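Local coordinates for protein ribose 5-phosphate isomerase, putative (Trypanosoma brucei brucei, PDB 6FXS) that probably interconverts ribose 5-phosphate and ribulose 5-phosphate as a sugar-phosphate isomerase, at residues 24-29 and 71-76; 32-37 and 59-64; 85-90 and 127-132; 118-123 and 145-150. One frame throughout, in Å; residues are numbered along the deposited sequence.

Interaction 1 of 4, residues 24-29 and 71-76; sequences KVAIGA and LNVARM
Val-73 of helix 66-78 rests on the backbone of strand 23-29 between Ala-26 and Gly-28, and here the contact is tightest. Its first torsion (chi1 170°) sets CG1 opposite the backbone N and CG2 opposite the carbonyl carbon, splitting the two methyls between different parts of the strand. CG1 sits 3.7 Å from Ala-26 O and 4.0 Å from Ala-26 CB. CG2 reaches further along the strand, to 3.7 Å from Gly-28 N and 3.9 Å from Ile-27 C. Gly-28 has no side chain to hold that methyl off, so a branched residue of the helix can lie directly on a peptide group. Val-73 also touches Ile-56 and Leu-87, which keeps this end of the contact buried.

One helical turn on, Met-76 makes the looser side. It is partly exposed and reaches the strand with the end of its chain: CE lies 4.0 Å from Ala-26 CB and SD 4.1 Å from the same CB. The bend at chi3 (69°) turns the terminal methyl toward that alanine, while the side chain also touches Glu-81. No hydrogen bond joins the two segments; methyl groups pack on the strand's backbone and on Ala-26 CB.

The two segments run nearly antiparallel, 166° between their directions, with their axes 8.1 Å apart at closest. Val-25 and Ile-27 point from the other side of the strand and meet helix 37-46. Helix 66-78 links strands 51-55 and 84-89, which flank strand 23-29, so this is a beta-alpha-beta crossover passing over an intervening strand, as in Rossmann-like alpha/beta/alpha sandwiches.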
loop_
_atom_site.group_PDB
_atom_site.type_symbol
_atom_site.label_atom_id
_atom_site.label_comp_id
_atom_site.label_asym_id
_atom_site.label_seq_id
_atom_site.Cartn_x
_atom_site.Cartn_y
_atom_site.Cartn_z
ATOM N N LYS B 24 -1.668 -28.653 -5.511
ATOM C CA LYS B 24 -1.687 -28.629 -4.067
ATOM C C LYS B 24 -1.018 -27.336 -3.550
ATOM O O LYS B 24 0.099 -27.040 -3.935
ATOM C CB LYS B 24 -0.864 -29.755 -3.450
ATOM C CG LYS B 24 -1.344 -31.148 -3.738
ATOM C CD LYS B 24 -0.913 -32.078 -2.606
ATOM C CE LYS B 24 -0.572 -33.449 -3.140
ATOM N NZ LYS B 24 -0.858 -34.521 -2.134
ATOM N N VAL B 25 -1.672 -26.692 -2.609
ATOM C CA VAL B 25 -1.278 -25.388 -2.090
ATOM C C VAL B 25 -1.052 -25.572 -0.637
ATOM O O VAL B 25 -2.001 -25.718 0.105
ATOM C CB VAL B 25 -2.368 -24.340 -2.377
ATOM C CG1 VAL B 25 -1.960 -23.000 -1.819
ATOM C CG2 VAL B 25 -2.734 -24.268 -3.844
ATOM N N ALA B 26 0.200 -25.706 -0.217
ATOM C CA ALA B 26 0.502 -25.847 1.181
ATOM C C ALA B 26 0.394 -24.449 1.821
ATOM O O ALA B 26 0.917 -23.461 1.250
ATOM C CB ALA B 26 1.904 -26.427 1.376
ATOM N N ILE B 27 -0.283 -24.373 2.967
ATOM C CA ILE B 27 -0.551 -23.144 3.681
ATOM C C ILE B 27 -0.004 -23.266 5.111
ATOM O O ILE B 27 -0.238 -24.284 5.834
ATOM C CB ILE B 27 -2.043 -22.812 3.746
ATOM C CG1 ILE B 27 -2.656 -22.823 2.386
ATOM C CG2 ILE B 27 -2.279 -21.478 4.404
ATOM C CD1 ILE B 27 -4.166 -22.939 2.416
ATOM N N GLY B 28 0.783 -22.272 5.513
ATOM C CA GLY B 28 1.347 -22.195 6.844
ATOM C C GLY B 28 1.155 -20.823 7.432
ATOM O O GLY B 28 1.081 -19.801 6.683
ATOM N N ALA B 29 1.097 -20.772 8.762
ATOM C CA ALA B 29 1.021 -19.530 9.474
ATOM C C ALA B 29 1.899 -19.513 10.702
ATOM O O ALA B 29 2.637 -20.464 10.982
ATOM C CB ALA B 29 -0.416 -19.176 9.807
ATOM N N LEU B 71 9.607 -22.984 6.799
ATOM C CA LEU B 71 10.519 -23.966 6.277
ATOM C C LEU B 71 9.802 -25.276 5.924
ATOM O O LEU B 71 10.170 -25.954 4.976
ATOM C CB LEU B 71 11.574 -24.238 7.293
ATOM C CG LEU B 71 12.542 -23.068 7.490
ATOM C CD1 LEU B 71 13.291 -23.218 8.796
ATOM C CD2 LEU B 71 13.491 -22.958 6.264
ATOM N N ASN B 72 8.780 -25.577 6.681
ATOM C CA ASN B 72 7.915 -26.717 6.429
ATOM C C ASN B 72 7.167 -26.622 5.062
ATOM O O ASN B 72 7.235 -27.553 4.244
ATOM C CB ASN B 72 6.903 -26.733 7.540
ATOM C CG ASN B 72 6.272 -28.065 7.724
ATOM O OD1 ASN B 72 6.587 -28.725 8.704
ATOM N ND2 ASN B 72 5.374 -28.474 6.816
ATOM N N VAL B 73 6.462 -25.506 4.842
ATOM C CA VAL B 73 5.818 -25.216 3.535
ATOM C C VAL B 73 6.857 -25.166 2.444
ATOM O O VAL B 73 6.690 -25.766 1.383
ATOM C CB VAL B 73 4.985 -23.926 3.565
ATOM C CG1 VAL B 73 4.532 -23.519 2.175
ATOM C CG2 VAL B 73 3.750 -24.133 4.432
ATOM N N ALA B 74 7.966 -24.477 2.717
ATOM C CA ALA B 74 8.971 -24.278 1.661
ATOM C C ALA B 74 9.561 -25.614 1.240
ATOM O O ALA B 74 9.735 -25.884 0.061
ATOM C CB ALA B 74 10.075 -23.341 2.121
ATOM N N ARG B 75 9.899 -26.421 2.227
ATOM C CA ARG B 75 10.496 -27.754 1.921
ATOM C C ARG B 75 9.546 -28.627 1.125
ATOM O O ARG B 75 9.979 -29.303 0.201
ATOM C CB ARG B 75 10.969 -28.458 3.205
ATOM C CG ARG B 75 12.250 -27.807 3.635
ATOM C CD ARG B 75 12.720 -28.265 4.979
ATOM N NE ARG B 75 13.982 -27.551 5.284
ATOM C CZ ARG B 75 14.348 -27.176 6.507
ATOM N NH1 ARG B 75 13.555 -27.412 7.554
ATOM N NH2 ARG B 75 15.511 -26.566 6.700
ATOM N N MET B 76 8.268 -28.526 1.434
ATOM C CA MET B 76 7.232 -29.271 0.707
ATOM C C MET B 76 7.174 -28.898 -0.763
ATOM O O MET B 76 7.067 -29.753 -1.673
ATOM C CB MET B 76 5.856 -29.030 1.303
ATOM C CG MET B 76 5.590 -29.716 2.626
ATOM S SD MET B 76 3.943 -29.345 3.355
ATOM C CE MET B 76 2.902 -30.203 2.174
#

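Interaction 2 of 4, residues 32-37 and 59-64; sequences IGFPIH and HSLERV. With SO4 (sulfate ion), chain E.
Phe-34 meets the 59-64 loop with its ring swung out to CG opposite the backbone N (chi1 177°), and chi2 of 77° turns the ring so that one face lies under the backbone of Ser-60. Ser-60 O stands over that face, shifted toward the rim and 3.5 Å from Phe-34 CG; Leu-61 N lies over the same face, while Phe-34 CE1 comes to 3.4 Å from His-59 C. Leu-61 reaches back with CD2, placed 3.9 Å from Phe-34 CD2 and 4.1 Å from Pro-35 CG, its chain crossing the proline at about a right angle. These two loops follow strands 23-29 and 51-55, at the carboxyl edge of the parallel sheet, where alpha/beta folds of this kind usually carry their binding sites. Phe-34 O takes two donors, His-37 N and His-37 ND1, the latter at 2.8 Å in the carbonyl plane; His-37 also stacks on Tyr-55. Across the bend, Ser-60 OG accepts from Glu-62 N at 3.1 Å, an ST turn. Further along, Arg-63 holds a sulfate, probably from the crystallisation liquor: NE and NH2 both bond to its O4, at 2.9 Å from NE, and His-31 and residues of another chain bind the same ion.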
loop_
_atom_site.group_PDB
_atom_site.type_symbol
_atom_site.label_atom_id
_atom_site.label_comp_id
_atom_site.label_asym_id
_atom_site.label_seq_id
_atom_site.Cartn_x
_atom_site.Cartn_y
_atom_site.Cartn_z
ATOM N N ILE B 32 0.092 -15.296 14.821
ATOM C CA ILE B 32 -0.434 -14.020 14.365
ATOM C C ILE B 32 -1.327 -14.231 13.133
ATOM O O ILE B 32 -2.383 -13.601 13.000
ATOM C CB ILE B 32 0.736 -12.981 14.144
ATOM C CG1 ILE B 32 1.547 -12.762 15.450
ATOM C CG2 ILE B 32 0.222 -11.639 13.626
ATOM C CD1 ILE B 32 0.702 -12.328 16.658
ATOM N N GLY B 33 -0.876 -15.053 12.177
ATOM C CA GLY B 33 -1.709 -15.418 11.031
ATOM C C GLY B 33 -2.814 -16.440 11.321
ATOM O O GLY B 33 -3.889 -16.407 10.700
ATOM N N PHE B 34 -2.594 -17.306 12.312
ATOM C CA PHE B 34 -3.657 -18.280 12.721
ATOM C C PHE B 34 -5.086 -17.747 12.684
ATOM O O PHE B 34 -5.951 -18.382 12.094
ATOM C CB PHE B 34 -3.369 -18.951 14.100
ATOM C CG PHE B 34 -4.457 -19.873 14.544
ATOM C CD1 PHE B 34 -4.577 -21.146 13.971
ATOM C CD2 PHE B 34 -5.371 -19.489 15.521
ATOM C CE1 PHE B 34 -5.617 -22.023 14.350
ATOM C CE2 PHE B 34 -6.378 -20.381 15.941
ATOM C CZ PHE B 34 -6.517 -21.628 15.332
ATOM N N PRO B 35 -5.388 -16.608 13.319
ATOM C CA PRO B 35 -6.841 -16.272 13.325
ATOM C C PRO B 35 -7.481 -16.088 11.970
ATOM O O PRO B 35 -8.678 -16.127 11.915
ATOM C CB PRO B 35 -6.907 -14.955 14.099
ATOM C CG PRO B 35 -5.695 -14.994 14.947
ATOM C CD PRO B 35 -4.619 -15.689 14.158
ATOM N N ILE B 36 -6.725 -15.920 10.854
ATOM C CA ILE B 36 -7.414 -15.746 9.582
ATOM C C ILE B 36 -7.234 -16.931 8.633
ATOM O O ILE B 36 -7.605 -16.805 7.469
ATOM C CB ILE B 36 -7.003 -14.394 8.871
ATOM C CG1 ILE B 36 -5.504 -14.382 8.543
ATOM C CG2 ILE B 36 -7.512 -13.181 9.704
ATOM C CD1 ILE B 36 -5.106 -13.459 7.415
ATOM N N HIS B 37 -6.630 -18.039 9.111
ATOM C CA HIS B 37 -6.233 -19.116 8.237
ATOM C C HIS B 37 -7.401 -19.770 7.534
ATOM O O HIS B 37 -7.267 -20.198 6.364
ATOM C CB HIS B 37 -5.372 -20.168 8.926
ATOM C CG HIS B 37 -6.162 -21.157 9.729
ATOM N ND1 HIS B 37 -6.547 -20.909 11.034
ATOM C CD2 HIS B 37 -6.700 -22.352 9.382
ATOM C CE1 HIS B 37 -7.267 -21.932 11.462
ATOM N NE2 HIS B 37 -7.365 -22.822 10.483
ATOM N N HIS B 59 -2.460 -25.137 14.610
ATOM C CA HIS B 59 -3.865 -25.441 14.716
ATOM C C HIS B 59 -4.498 -24.827 15.944
ATOM O O HIS B 59 -5.683 -25.101 16.221
ATOM C CB HIS B 59 -4.024 -26.936 14.650
ATOM C CG HIS B 59 -3.413 -27.534 13.434
ATOM N ND1 HIS B 59 -3.948 -27.377 12.174
ATOM C CD2 HIS B 59 -2.320 -28.317 13.282
ATOM C CE1 HIS B 59 -3.220 -28.042 11.306
ATOM N NE2 HIS B 59 -2.225 -28.612 11.944
ATOM N N SER B 60 -3.729 -24.007 16.671
ATOM C CA SER B 60 -4.255 -23.253 17.827
ATOM C C SER B 60 -3.624 -21.840 17.912
ATOM O O SER B 60 -2.736 -21.497 17.098
ATOM C CB SER B 60 -4.020 -24.035 19.135
ATOM O OG SER B 60 -2.752 -23.763 19.649
ATOM N N LEU B 61 -4.123 -21.049 18.880
ATOM C CA LEU B 61 -3.584 -19.716 19.230
ATOM C C LEU B 61 -2.263 -19.718 19.978
ATOM O O LEU B 61 -1.715 -18.658 20.179
ATOM C CB LEU B 61 -4.590 -18.885 20.033
ATOM C CG LEU B 61 -5.558 -18.024 19.226
ATOM C CD1 LEU B 61 -6.534 -17.377 20.194
ATOM C CD2 LEU B 61 -4.821 -16.965 18.384
ATOM N N GLU B 62 -1.726 -20.874 20.361
ATOM C CA GLU B 62 -0.399 -20.941 20.989
ATOM C C GLU B 62 0.729 -20.212 20.198
ATOM O O GLU B 62 0.831 -20.371 19.005
ATOM C CB GLU B 62 0.069 -22.400 21.203
ATOM C CG GLU B 62 -0.199 -22.982 22.594
ATOM C CD GLU B 62 0.496 -22.240 23.756
ATOM O OE1 GLU B 62 1.555 -21.568 23.565
ATOM O OE2 GLU B 62 -0.034 -22.319 24.888
ATOM N N ARG B 63 1.630 -19.541 20.917
ATOM C CA ARG B 63 2.737 -18.801 20.306
ATOM C C ARG B 63 3.708 -19.776 19.709
ATOM O O ARG B 63 4.095 -20.732 20.343
ATOM C CB ARG B 63 3.432 -17.898 21.327
ATOM C CG ARG B 63 2.470 -16.814 21.866
ATOM C CD ARG B 63 3.052 -15.886 22.942
ATOM N NE ARG B 63 4.400 -15.448 22.563
ATOM C CZ ARG B 63 5.529 -15.745 23.199
ATOM N NH1 ARG B 63 5.526 -16.450 24.329
ATOM N NH2 ARG B 63 6.687 -15.301 22.718
ATOM N N VAL B 64 4.071 -19.581 18.453
ATOM C CA VAL B 64 4.962 -20.486 17.771
ATOM C C VAL B 64 5.949 -19.608 16.998
ATOM O O VAL B 64 5.841 -18.373 17.008
ATOM C CB VAL B 64 4.201 -21.463 16.829
ATOM C CG1 VAL B 64 3.231 -22.436 17.613
ATOM C CG2 VAL B 64 3.454 -20.655 15.765
HETATM S S SO4 E . 5.111 -12.717 19.720
HETATM O O1 SO4 E . 5.084 -11.910 20.971
HETATM O O2 SO4 E . 3.874 -12.525 18.896
HETATM O O3 SO4 E . 6.274 -12.344 18.927
HETATM O O4 SO4 E . 5.310 -14.162 20.127
#

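Interaction 3 of 4, residues 85-90 and 127-132; sequences GILVCG and VVCLGE
Ile-86 and Val-128 run alongside each other from bridged positions on two parallel strands. Along Ile-86, CB lies 4.2 Å from Val-128 CG1, and CG1 comes closer, to 3.6 Å from that same methyl. Val-128 CG1 lies between its own backbone N and carbonyl carbon (chi1 61°), on the side facing Ile-86. The other branch, Ile-86 CG2, runs forward along the sheet to 4.0 Å from Leu-130 CD1. At the tip, CD1 turns away from this pair of strands and packs on Val-25 of strand 23-29. Helix 37-46 covers the isoleucine through Ile-40 and Val-44, whereas Val-128 and Leu-130 meet helix 137-149.

Leu-87 leaves from the opposite face, where its CD1 lies 3.8 Å from Val-127 CG1 and Met-95 and Ala-99 of helix 93-100 pack over it. Between the faces, five backbone hydrogen bonds alternate across the gap: Val-128 N to Gly-85 O, Leu-87 N to Val-128 O, Leu-130 N to Leu-87 O, Cys-89 N to Leu-130 O, and finally Glu-132 N to Cys-89 O at 2.8 Å. Just past the strands, Glu-132 CB sits 3.9 Å from Val-88 CG1, and the glutamate also touches Pro-137 of the second subunit.

The strands run parallel, crossing at 16°. With helices on both faces, they belong to the middle of a five-stranded parallel sheet in an alpha/beta/alpha sandwich. After strand 84-89 the chain turns toward strand 107-109, whereas after 23-29 it turns the other way to 51-55; the switch point lies between 23-29 and 84-89, beside this pair, where folds of this kind usually have a crevice at the carboxyl edge.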
loop_
_atom_site.group_PDB
_atom_site.type_symbol
_atom_site.label_atom_id
_atom_site.label_comp_id
_atom_site.label_asym_id
_atom_site.label_seq_id
_atom_site.Cartn_x
_atom_site.Cartn_y
_atom_site.Cartn_z
ATOM N N GLY B 85 3.102 -22.619 -2.287
ATOM C CA GLY B 85 2.939 -22.260 -0.895
ATOM C C GLY B 85 2.331 -20.945 -0.548
ATOM O O GLY B 85 2.441 -19.934 -1.347
ATOM N N ILE B 86 1.664 -20.866 0.599
ATOM C CA ILE B 86 1.135 -19.583 1.109
ATOM C C ILE B 86 1.580 -19.513 2.560
ATOM O O ILE B 86 1.372 -20.487 3.336
ATOM C CB ILE B 86 -0.403 -19.477 0.985
ATOM C CG1 ILE B 86 -0.831 -19.500 -0.486
ATOM C CG2 ILE B 86 -0.922 -18.232 1.661
ATOM C CD1 ILE B 86 -2.287 -19.740 -0.750
ATOM N N LEU B 87 2.236 -18.415 2.940
ATOM C CA LEU B 87 2.682 -18.187 4.320
ATOM C C LEU B 87 2.111 -16.867 4.815
ATOM O O LEU B 87 2.214 -15.819 4.117
ATOM C CB LEU B 87 4.190 -18.234 4.426
ATOM C CG LEU B 87 4.825 -19.579 4.015
ATOM C CD1 LEU B 87 6.314 -19.394 3.974
ATOM C CD2 LEU B 87 4.463 -20.610 5.119
ATOM N N VAL B 88 1.504 -16.927 6.009
ATOM C CA VAL B 88 0.895 -15.798 6.665
ATOM C C VAL B 88 1.487 -15.551 8.062
ATOM O O VAL B 88 1.351 -16.404 8.959
ATOM C CB VAL B 88 -0.609 -15.967 6.847
ATOM C CG1 VAL B 88 -1.189 -14.659 7.378
ATOM C CG2 VAL B 88 -1.291 -16.286 5.543
ATOM N N CYS B 89 2.105 -14.388 8.261
ATOM C CA CYS B 89 2.546 -13.929 9.599
ATOM C C CYS B 89 2.039 -12.485 9.702
ATOM O O CYS B 89 1.140 -12.056 8.960
ATOM C CB CYS B 89 4.081 -14.097 9.803
ATOM S SG CYS B 89 5.385 -13.009 8.952
ATOM N N GLY B 90 2.567 -11.746 10.645
ATOM C CA GLY B 90 2.123 -10.404 10.889
ATOM C C GLY B 90 2.306 -9.508 9.651
ATOM O O GLY B 90 1.354 -8.879 9.228
ATOM N N VAL B 127 6.006 -19.524 -3.633
ATOM C CA VAL B 127 5.471 -19.266 -2.336
ATOM C C VAL B 127 5.102 -17.742 -2.266
ATOM O O VAL B 127 5.897 -16.905 -2.699
ATOM C CB VAL B 127 6.484 -19.602 -1.215
ATOM C CG1 VAL B 127 5.933 -19.281 0.164
ATOM C CG2 VAL B 127 6.919 -21.066 -1.308
ATOM N N VAL B 128 3.875 -17.428 -1.871
ATOM C CA VAL B 128 3.438 -16.055 -1.606
ATOM C C VAL B 128 3.419 -15.814 -0.088
ATOM O O VAL B 128 2.899 -16.655 0.676
ATOM C CB VAL B 128 2.089 -15.735 -2.256
ATOM C CG1 VAL B 128 0.970 -16.626 -1.733
ATOM C CG2 VAL B 128 1.750 -14.263 -2.073
ATOM N N CYS B 129 3.980 -14.689 0.365
ATOM C CA CYS B 129 4.020 -14.401 1.791
ATOM C C CYS B 129 3.192 -13.163 2.035
ATOM O O CYS B 129 3.212 -12.171 1.202
ATOM C CB CYS B 129 5.460 -14.183 2.230
ATOM S SG CYS B 129 6.575 -15.558 1.907
ATOM N N LEU B 130 2.382 -13.238 3.088
ATOM C CA LEU B 130 1.319 -12.267 3.379
ATOM C C LEU B 130 1.358 -11.793 4.818
ATOM O O LEU B 130 1.798 -12.566 5.727
ATOM C CB LEU B 130 -0.014 -12.911 3.140
ATOM C CG LEU B 130 -0.163 -13.505 1.717
ATOM C CD1 LEU B 130 -1.464 -14.268 1.701
ATOM C CD2 LEU B 130 -0.215 -12.387 0.721
ATOM N N GLY B 131 0.896 -10.562 5.025
ATOM C CA GLY B 131 0.807 -9.980 6.367
ATOM C C GLY B 131 -0.632 -9.812 6.801
ATOM O O GLY B 131 -1.388 -9.026 6.200
ATOM N N GLU B 132 -1.004 -10.553 7.836
ATOM C CA GLU B 132 -2.299 -10.417 8.463
ATOM C C GLU B 132 -2.441 -9.060 9.182
ATOM O O GLU B 132 -3.505 -8.513 9.227
ATOM C CB GLU B 132 -2.487 -11.620 9.503
ATOM C CG GLU B 132 -3.758 -11.593 10.297
ATOM C CD GLU B 132 -3.721 -10.654 11.527
ATOM O OE1 GLU B 132 -2.605 -10.352 11.984
ATOM O OE2 GLU B 132 -4.806 -10.163 11.947
#

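Interaction 4 of 4, residues 118-123 and 145-150; sequences MARQHN and MTFLQT
Thr-150 O is gripped by two nitrogens of Arg-120: NE at 2.9 Å and NH2 at 3.0 Å, a side-on hold on a single oxygen. Neither bond is straight, with 131° at the NE hydrogen, and the oxygen lies about 20° out of the guanidinium plane. Bends at chi2 and chi3 curl the arginine back over Phe-147, so CD sits 3.6 Å from the centroid of the Phe-147 ring, almost straight above it, a CH-pi contact. The guanidinium itself is further off and at most weakly attracted to the ring. Helices 113-121 and 137-149 precede and follow strand 127-131 in the alpha/beta sandwich, and the arginine of one reaches the carbonyl of the first residue beyond the other, where the partial negative charge of a helix carboxyl end would probably favour a cation. Arg-120 NH1 bonds to Ala-125 O and forms a salt bridge with Asp-124, which probably holds the guanidinium in its rotation. Ala-119 CB meets the edge of the Phe-147 ring, 3.9 Å from CE1. On the threonine, CG2 packs 3.7 Å from Arg-120 CB, while Thr-150 OG1 donates to Thr-146 O at 2.7 Å, entering from the opposite face of that carbonyl to Thr-150 N.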
loop_
_atom_site.group_PDB
_atom_site.type_symbol
_atom_site.label_atom_id
_atom_site.label_comp_id
_atom_site.label_asym_id
_atom_site.label_seq_id
_atom_site.Cartn_x
_atom_site.Cartn_y
_atom_site.Cartn_z
ATOM N N MET B 118 3.268 -9.647 -10.737
ATOM C CA MET B 118 4.665 -9.621 -11.136
ATOM C C MET B 118 5.501 -10.740 -10.456
ATOM O O MET B 118 6.451 -11.227 -11.053
ATOM C CB MET B 118 5.299 -8.272 -10.893
ATOM C CG MET B 118 4.617 -7.093 -11.702
ATOM S SD MET B 118 4.258 -7.483 -13.456
ATOM C CE MET B 118 5.952 -7.367 -13.956
ATOM N N ALA B 119 5.133 -11.109 -9.225
ATOM C CA ALA B 119 5.835 -12.206 -8.536
ATOM C C ALA B 119 5.754 -13.464 -9.401
ATOM O O ALA B 119 6.692 -14.261 -9.472
ATOM C CB ALA B 119 5.183 -12.512 -7.211
ATOM N N ARG B 120 4.596 -13.657 -9.997
ATOM C CA ARG B 120 4.391 -14.815 -10.897
ATOM C C ARG B 120 5.005 -14.644 -12.293
ATOM O O ARG B 120 5.740 -15.509 -12.810
ATOM C CB ARG B 120 2.893 -15.072 -11.000
ATOM C CG ARG B 120 2.264 -15.607 -9.681
ATOM C CD ARG B 120 2.679 -16.969 -9.223
ATOM N NE ARG B 120 2.452 -17.911 -10.285
ATOM C CZ ARG B 120 3.318 -18.650 -10.905
ATOM N NH1 ARG B 120 4.577 -18.823 -10.477
ATOM N NH2 ARG B 120 2.872 -19.289 -12.000
ATOM N N GLN B 121 4.640 -13.543 -12.909
ATOM C CA GLN B 121 5.034 -13.273 -14.305
ATOM C C GLN B 121 6.527 -13.153 -14.505
ATOM O O GLN B 121 7.086 -13.691 -15.472
ATOM C CB GLN B 121 4.369 -11.983 -14.787
ATOM C CG GLN B 121 2.915 -12.116 -15.154
ATOM C CD GLN B 121 2.776 -12.495 -16.625
ATOM O OE1 GLN B 121 2.386 -13.662 -17.018
ATOM N NE2 GLN B 121 3.152 -11.544 -17.469
ATOM N N HIS B 122 7.204 -12.484 -13.581
ATOM C CA HIS B 122 8.653 -12.314 -13.642
ATOM C C HIS B 122 9.465 -13.258 -12.776
ATOM O O HIS B 122 10.581 -13.662 -13.197
ATOM C CB HIS B 122 9.056 -10.849 -13.276
ATOM C CG HIS B 122 8.755 -9.865 -14.364
ATOM N ND1 HIS B 122 9.149 -8.534 -14.322
ATOM C CD2 HIS B 122 8.147 -10.044 -15.569
ATOM C CE1 HIS B 122 8.740 -7.926 -15.427
ATOM N NE2 HIS B 122 8.136 -8.818 -16.212
ATOM N N ASN B 123 9.047 -13.485 -11.556
ATOM C CA ASN B 123 9.888 -14.259 -10.604
ATOM C C ASN B 123 9.479 -15.755 -10.549
ATOM O O ASN B 123 10.136 -16.537 -9.823
ATOM C CB ASN B 123 9.866 -13.612 -9.208
ATOM C CG ASN B 123 10.189 -12.106 -9.265
ATOM O OD1 ASN B 123 9.306 -11.259 -9.111
ATOM N ND2 ASN B 123 11.429 -11.796 -9.552
ATOM N N MET B 145 -5.825 -15.206 -5.038
ATOM C CA MET B 145 -6.467 -15.615 -6.300
ATOM C C MET B 145 -5.575 -15.288 -7.481
ATOM O O MET B 145 -5.446 -16.105 -8.439
ATOM C CB MET B 145 -7.876 -15.019 -6.456
ATOM C CG MET B 145 -8.823 -15.572 -5.365
ATOM S SD MET B 145 -10.500 -14.918 -5.414
ATOM C CE MET B 145 -11.105 -15.573 -6.986
ATOM N N THR B 146 -4.979 -14.086 -7.430
ATOM C CA THR B 146 -4.149 -13.611 -8.530
ATOM C C THR B 146 -2.874 -14.482 -8.577
ATOM O O THR B 146 -2.420 -14.906 -9.630
ATOM C CB THR B 146 -3.797 -12.097 -8.337
ATOM O OG1 THR B 146 -5.010 -11.379 -8.291
ATOM C CG2 THR B 146 -2.967 -11.549 -9.460
ATOM N N PHE B 147 -2.275 -14.699 -7.413
ATOM C CA PHE B 147 -1.047 -15.460 -7.369
ATOM C C PHE B 147 -1.262 -16.878 -7.978
ATOM O O PHE B 147 -0.422 -17.432 -8.675
ATOM C CB PHE B 147 -0.548 -15.538 -5.926
ATOM C CG PHE B 147 0.844 -16.032 -5.787
ATOM C CD1 PHE B 147 1.925 -15.154 -5.942
ATOM C CD2 PHE B 147 1.106 -17.357 -5.541
ATOM C CE1 PHE B 147 3.201 -15.568 -5.729
ATOM C CE2 PHE B 147 2.425 -17.808 -5.376
ATOM C CZ PHE B 147 3.475 -16.932 -5.479
ATOM N N LEU B 148 -2.387 -17.482 -7.641
ATOM C CA LEU B 148 -2.664 -18.877 -8.071
ATOM C C LEU B 148 -3.036 -18.930 -9.521
ATOM O O LEU B 148 -2.686 -19.914 -10.172
ATOM C CB LEU B 148 -3.788 -19.479 -7.249
ATOM C CG LEU B 148 -3.446 -19.759 -5.787
ATOM C CD1 LEU B 148 -4.653 -20.214 -4.979
ATOM C CD2 LEU B 148 -2.311 -20.727 -5.684
ATOM N N GLN B 149 -3.696 -17.891 -10.032
ATOM C CA GLN B 149 -4.219 -17.915 -11.389
ATOM C C GLN B 149 -3.231 -17.376 -12.437
ATOM O O GLN B 149 -3.363 -17.672 -13.652
ATOM C CB GLN B 149 -5.502 -17.112 -11.486
ATOM C CG GLN B 149 -6.692 -17.787 -10.862
ATOM C CD GLN B 149 -7.896 -16.896 -10.954
ATOM O OE1 GLN B 149 -7.855 -15.798 -11.556
ATOM N NE2 GLN B 149 -8.928 -17.287 -10.300
ATOM N N THR B 150 -2.227 -16.633 -11.977
ATOM C CA THR B 150 -1.292 -16.006 -12.912
ATOM C C THR B 150 -0.168 -16.918 -13.297
ATOM O O THR B 150 0.549 -17.458 -12.427
ATOM C CB THR B 150 -0.793 -14.640 -12.338
ATOM O OG1 THR B 150 -1.917 -13.755 -12.044
ATOM C CG2 THR B 150 0.148 -13.985 -13.296
#

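Interactions 1 and 3 share the sheet: strands 23-29 and 84-89 are neighbours, the centres of the two interactions lie about 10 Å apart, and Ala-26 O to Ile-86 N, 2.8 Å, is a probable hydrogen bond. Interaction 4 sits on strand 127-131 of interaction 3, where Phe-147 CE1 lies 3.7 Å from Val-128 CB. Interaction 2 caps the carboxyl edge: Ile-32 CG2 comes to 3.6 Å from Gly-90 CA, and Ala-29 CB is 3.8 Å from Phe-34 N. The sulfate there, though probably from the crystallisation liquor, is also reached by another chain, consistent with an anion site at a subunit boundary. Interactions 2 and 4 are remote, centres about 26 Å apart.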